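Local coordinates for protein glycoside Hydrolase Family 43_12 (Metagenome, PDB 7JVH) that probably hydrolyses glycosidic bonds in plant cell-wall polysaccharides, possibly releasing arabinose or xylose units, as a family 43 glycoside hydrolase, at residues G257-G260 and D261-E265; L286-R289 and H290-H293. All blocks are in the same frame, centred on the assembly; numbering follows the deposited sequence.

Contact 1 (G257-G260 and D261-E265); sequences GGTG and DWHSE
His263 folds back along the chain that precedes it and lays one face of its imidazole against Thr259, in the loop between strands 249-255 and 265-270 of a propeller blade. Thr259 CA lies 3.8 Å from the centroid of the His263 ring and 7° off the ring normal, which qualifies as a CH-pi interaction. The methyl extends this contact. Standing anti to the backbone N, Thr259 CG2 runs alongside the imidazole and meets His263 CE1 at 3.6 Å, the two side chains pointing the same way. A van der Waals contact brings the methylene Trp262 CB to 3.4 Å from Gly257 O, while the indole turns off from the loop and has Gly257 CA near its plane, at its edge.

The backbone supplies the polar contacts. His263 N donates to Gly260 O at 3.1 Å with an N-H...O angle of 149°, closing a type I beta turn from Gly260 to His263; the donor sits above the carbonyl plane. Farther back, Gly257 CA approaches Trp262 O at 3.4 Å, and the angle of 158° at the hydrogen supports a CA-H...O contact. Gly257 and Gly258 both have positive phi; a CB at either would press on the preceding carbonyl oxygen, and at Gly257 on Trp262 O as well.

Two side chains are tied to Trp301: His263 ND1 bonds to its O, and Asp261 OD1 to its NE1.

The imidazole is therefore fixed by a face contact and a ring-nitrogen bond together, and a glycerol, probably from the crystallisation liquor, marks a spot beside Thr259 where a hydroxylated molecule can sit.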
loop_
_atom_site.group_PDB
_atom_site.type_symbol
_atom_site.label_atom_id
_atom_site.label_comp_id
_atom_site.label_asym_id
_atom_site.label_seq_id
_atom_site.Cartn_x
_atom_site.Cartn_y
_atom_site.Cartn_z
ATOM N N GLY A 257 -19.881 -0.920 2.556
ATOM C CA GLY A 257 -20.110 -0.282 1.275
ATOM C C GLY A 257 -19.104 -0.529 0.157
ATOM O O GLY A 257 -19.317 -0.067 -0.964
ATOM N N GLY A 258 -18.012 -1.236 0.440
ATOM C CA GLY A 258 -16.996 -1.513 -0.568
ATOM C C GLY A 258 -15.882 -0.496 -0.533
ATOM O O GLY A 258 -16.083 0.601 -0.003
ATOM N N THR A 259 -14.687 -0.867 -1.014
ATOM C CA THR A 259 -13.530 0.016 -0.914
ATOM C C THR A 259 -13.496 1.066 -2.037
ATOM O O THR A 259 -12.455 1.751 -2.205
ATOM C CB THR A 259 -12.162 -0.737 -0.870
ATOM O OG1 THR A 259 -12.254 -1.894 -0.052
ATOM C CG2 THR A 259 -11.112 0.218 -0.281
ATOM N N GLY A 260 -14.624 1.238 -2.748
ATOM C CA GLY A 260 -14.792 2.317 -3.707
ATOM C C GLY A 260 -15.729 3.425 -3.231
ATOM O O GLY A 260 -15.700 3.829 -2.057
ATOM N N ASP A 261 -16.584 3.888 -4.152
ATOM C CA ASP A 261 -17.472 5.039 -3.970
ATOM C C ASP A 261 -18.353 5.076 -2.733
ATOM O O ASP A 261 -18.703 6.157 -2.260
ATOM C CB ASP A 261 -18.370 5.191 -5.207
ATOM C CG ASP A 261 -17.646 5.828 -6.357
ATOM O OD1 ASP A 261 -16.398 5.909 -6.300
ATOM O OD2 ASP A 261 -18.326 6.269 -7.304
ATOM N N TRP A 262 -18.739 3.905 -2.229
ATOM C CA TRP A 262 -19.688 3.828 -1.120
ATOM C C TRP A 262 -19.011 3.442 0.202
ATOM O O TRP A 262 -19.691 3.061 1.159
ATOM C CB TRP A 262 -20.846 2.881 -1.474
ATOM C CG TRP A 262 -22.143 3.352 -0.948
ATOM C CD1 TRP A 262 -22.929 2.734 -0.016
ATOM C CD2 TRP A 262 -22.804 4.574 -1.285
ATOM N NE1 TRP A 262 -24.044 3.494 0.246
ATOM C CE2 TRP A 262 -23.998 4.630 -0.514
ATOM C CE3 TRP A 262 -22.511 5.630 -2.163
ATOM C CZ2 TRP A 262 -24.898 5.698 -0.598
ATOM C CZ3 TRP A 262 -23.407 6.694 -2.251
ATOM C CH2 TRP A 262 -24.583 6.727 -1.458
ATOM N N HIS A 263 -17.680 3.609 0.267
ATOM C CA HIS A 263 -16.903 3.222 1.443
ATOM C C HIS A 263 -17.373 4.023 2.661
ATOM O O HIS A 263 -17.834 5.169 2.544
ATOM C CB HIS A 263 -15.400 3.433 1.200
ATOM C CG HIS A 263 -14.507 2.444 1.896
ATOM N ND1 HIS A 263 -13.149 2.651 2.058
ATOM C CD2 HIS A 263 -14.766 1.240 2.460
ATOM C CE1 HIS A 263 -12.610 1.624 2.688
ATOM N NE2 HIS A 263 -13.570 0.750 2.939
ATOM N N SER A 264 -17.280 3.392 3.833
ATOM C CA SER A 264 -17.673 4.005 5.101
ATOM C C SER A 264 -17.192 3.122 6.224
ATOM O O SER A 264 -16.691 2.038 5.986
ATOM C CB SER A 264 -19.189 4.132 5.197
ATOM O OG SER A 264 -19.709 2.875 5.507
ATOM N N GLU A 265 -17.347 3.593 7.459
ATOM C CA GLU A 265 -17.080 2.801 8.644
ATOM C C GLU A 265 -18.282 2.918 9.561
ATOM O O GLU A 265 -18.833 4.001 9.730
ATOM C CB GLU A 265 -15.829 3.272 9.360
ATOM C CG GLU A 265 -15.293 2.246 10.345
ATOM C CD GLU A 265 -14.439 1.176 9.707
ATOM O OE1 GLU A 265 -14.195 1.225 8.466
ATOM O OE2 GLU A 265 -13.986 0.296 10.455
#

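Contact 2 (L286-R289 and H290-H293)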
loop_
_atom_site.group_PDB
_atom_site.type_symbol
_atom_site.label_atom_id
_atom_site.label_comp_id
_atom_site.label_asym_id
_atom_site.label_seq_id
_atom_site.Cartn_x
_atom_site.Cartn_y
_atom_site.Cartn_z
ATOM N N LEU A 286 -17.925 7.418 9.644
ATOM C CA LEU A 286 -16.805 7.871 8.779
ATOM C C LEU A 286 -17.089 7.616 7.298
ATOM O O LEU A 286 -17.041 6.481 6.904
ATOM C CB LEU A 286 -15.545 7.111 9.170
ATOM C CG LEU A 286 -14.338 7.434 8.302
ATOM C CD1 LEU A 286 -13.797 8.795 8.654
ATOM C CD2 LEU A 286 -13.256 6.400 8.475
ATOM N N THR A 287 -17.336 8.656 6.508
ATOM C CA THR A 287 -17.520 8.483 5.065
ATOM C C THR A 287 -17.353 9.807 4.326
ATOM O O THR A 287 -17.461 10.861 4.918
ATOM C CB THR A 287 -18.914 7.917 4.722
ATOM O OG1 THR A 287 -18.983 7.630 3.322
ATOM C CG2 THR A 287 -20.028 8.898 5.096
ATOM N N GLN A 288 -17.090 9.711 3.023
ATOM C CA GLN A 288 -17.129 10.837 2.103
ATOM C C GLN A 288 -18.120 10.624 0.961
ATOM O O GLN A 288 -18.202 11.459 0.061
ATOM C CB GLN A 288 -15.742 11.066 1.520
ATOM C CG GLN A 288 -14.689 11.497 2.529
ATOM C CD GLN A 288 -14.966 12.873 3.118
ATOM O OE1 GLN A 288 -14.654 13.918 2.519
ATOM N NE2 GLN A 288 -15.590 12.877 4.286
ATOM N N ARG A 289 -18.897 9.529 1.026
ATOM C CA ARG A 289 -19.633 9.024 -0.127
ATOM C C ARG A 289 -20.753 9.917 -0.651
ATOM O O ARG A 289 -21.084 9.869 -1.835
ATOM C CB ARG A 289 -20.153 7.615 0.158
ATOM C CG ARG A 289 -21.304 7.529 1.155
ATOM C CD ARG A 289 -21.400 6.064 1.565
ATOM N NE ARG A 289 -22.397 5.855 2.588
ATOM C CZ ARG A 289 -22.563 4.725 3.272
ATOM N NH1 ARG A 289 -21.798 3.666 3.014
ATOM N NH2 ARG A 289 -23.514 4.653 4.217
ATOM N N HIS A 290 -21.306 10.765 0.219
ATOM C CA HIS A 290 -22.368 11.699 -0.154
ATOM C C HIS A 290 -21.906 13.028 -0.785
ATOM O O HIS A 290 -22.687 13.959 -0.883
ATOM C CB HIS A 290 -23.247 11.962 1.071
ATOM C CG HIS A 290 -23.802 10.715 1.687
ATOM N ND1 HIS A 290 -24.754 9.942 1.060
ATOM C CD2 HIS A 290 -23.543 10.109 2.870
ATOM C CE1 HIS A 290 -25.047 8.902 1.821
ATOM N NE2 HIS A 290 -24.329 8.980 2.926
ATOM N N PHE A 291 -20.644 13.091 -1.231
ATOM C CA PHE A 291 -20.066 14.263 -1.913
ATOM C C PHE A 291 -19.684 13.907 -3.361
ATOM O O PHE A 291 -19.113 12.862 -3.609
ATOM C CB PHE A 291 -18.812 14.758 -1.156
ATOM C CG PHE A 291 -19.001 14.894 0.337
ATOM C CD1 PHE A 291 -20.176 15.415 0.860
ATOM C CD2 PHE A 291 -18.004 14.515 1.211
ATOM C CE1 PHE A 291 -20.373 15.505 2.235
ATOM C CE2 PHE A 291 -18.178 14.625 2.586
ATOM C CZ PHE A 291 -19.361 15.118 3.111
ATOM N N LEU A 292 -20.064 14.766 -4.308
ATOM C CA LEU A 292 -19.632 14.701 -5.733
ATOM C C LEU A 292 -19.429 16.152 -6.181
ATOM O O LEU A 292 -20.355 16.802 -6.679
ATOM C CB LEU A 292 -20.711 14.044 -6.588
ATOM C CG LEU A 292 -20.635 14.068 -8.118
ATOM C CD1 LEU A 292 -19.198 13.880 -8.607
ATOM C CD2 LEU A 292 -21.562 12.988 -8.701
ATOM N N HIS A 293 -18.208 16.654 -5.989
ATOM C CA HIS A 293 -17.908 18.083 -6.015
ATOM C C HIS A 293 -16.880 18.523 -7.083
ATOM O O HIS A 293 -15.701 18.209 -6.993
ATOM C CB HIS A 293 -17.453 18.469 -4.613
ATOM C CG HIS A 293 -18.486 18.216 -3.554
ATOM N ND1 HIS A 293 -19.816 18.000 -3.839
ATOM C CD2 HIS A 293 -18.388 18.232 -2.200
ATOM C CE1 HIS A 293 -20.489 17.873 -2.705
ATOM N NE2 HIS A 293 -19.647 18.019 -1.697
#
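The methylenes of Arg289 pass across one face of the His290 ring, in the connection from strand 278-279 to strand 300-308. Arg289 CG is 3.8 Å from the centroid of the His290 ring and 12° from the ring normal, so the pair meets the criterion for a CH-pi interaction. A chi1 of 72° puts Arg289 CG between its own N and carbonyl carbon; from there the chain runs extended, side by side with the histidine. The guanidinium plane stands at 89° to the imidazole, with His290 NE2 at its edge and 3.7 Å from Arg289 NE, a distance that indicates packing. The polar end has its partner elsewhere: Arg289 NH1 bonds to Trp262 O, and the guanidinium also makes a cation-pi contact with that indole.

At Phe291 the backbone turns. Its N donates to Gln288 O at 3.2 Å, closing a type I beta turn from Gln288 to Phe291. The ring lies close to the same carbonyl, with Phe291 CD2 3.3 Å from Gln288 O. Gln288 CD lies at the ring edge, in plane, and Gln288 NE2 comes within 3.6 Å of Phe291 CE2. Both polar atoms of that amide are engaged, which limits its rotation: Gln288 NE2 donates to Thr287 O at 2.8 Å, tilted from the amide plane, and bonds to Val355 O, while Gln288 OE1 accepts from Leu357 N. The turn's entrance is an ST turn, in which Arg289 N donates to Thr287 OG1 at 3.0 Å; Thr287 OG1 is also hydrogen-bonded to His263 O.

Chemically, the arginine divides its roles, its methylenes packing against an imidazole and its charge reaching a carbonyl and an indole, while a tethered glutamine amide gives the phenylalanine a fixed neighbour.

How the contacts relate
Contact 1 comes first along the chain, in the loop joining strands 249-255 and 265-270 of one four-stranded antiparallel sheet. Contact 2 follows in the connection from strand 278-279 of that sheet to strand 300-308, which opens the next. Such sheets are the blades of the five-bladed beta-propeller characteristic of family 43. The contact centres are 10 Å apart, on the same side of the chain's centre, and the two touch directly: His263 O lies 2.8 Å from Thr287 OG1, a probable hydrogen bond, and Asp261 O packs against Arg289 CB at 3.2 Å. A loop within one blade is thereby joined to the linker leading to its neighbour.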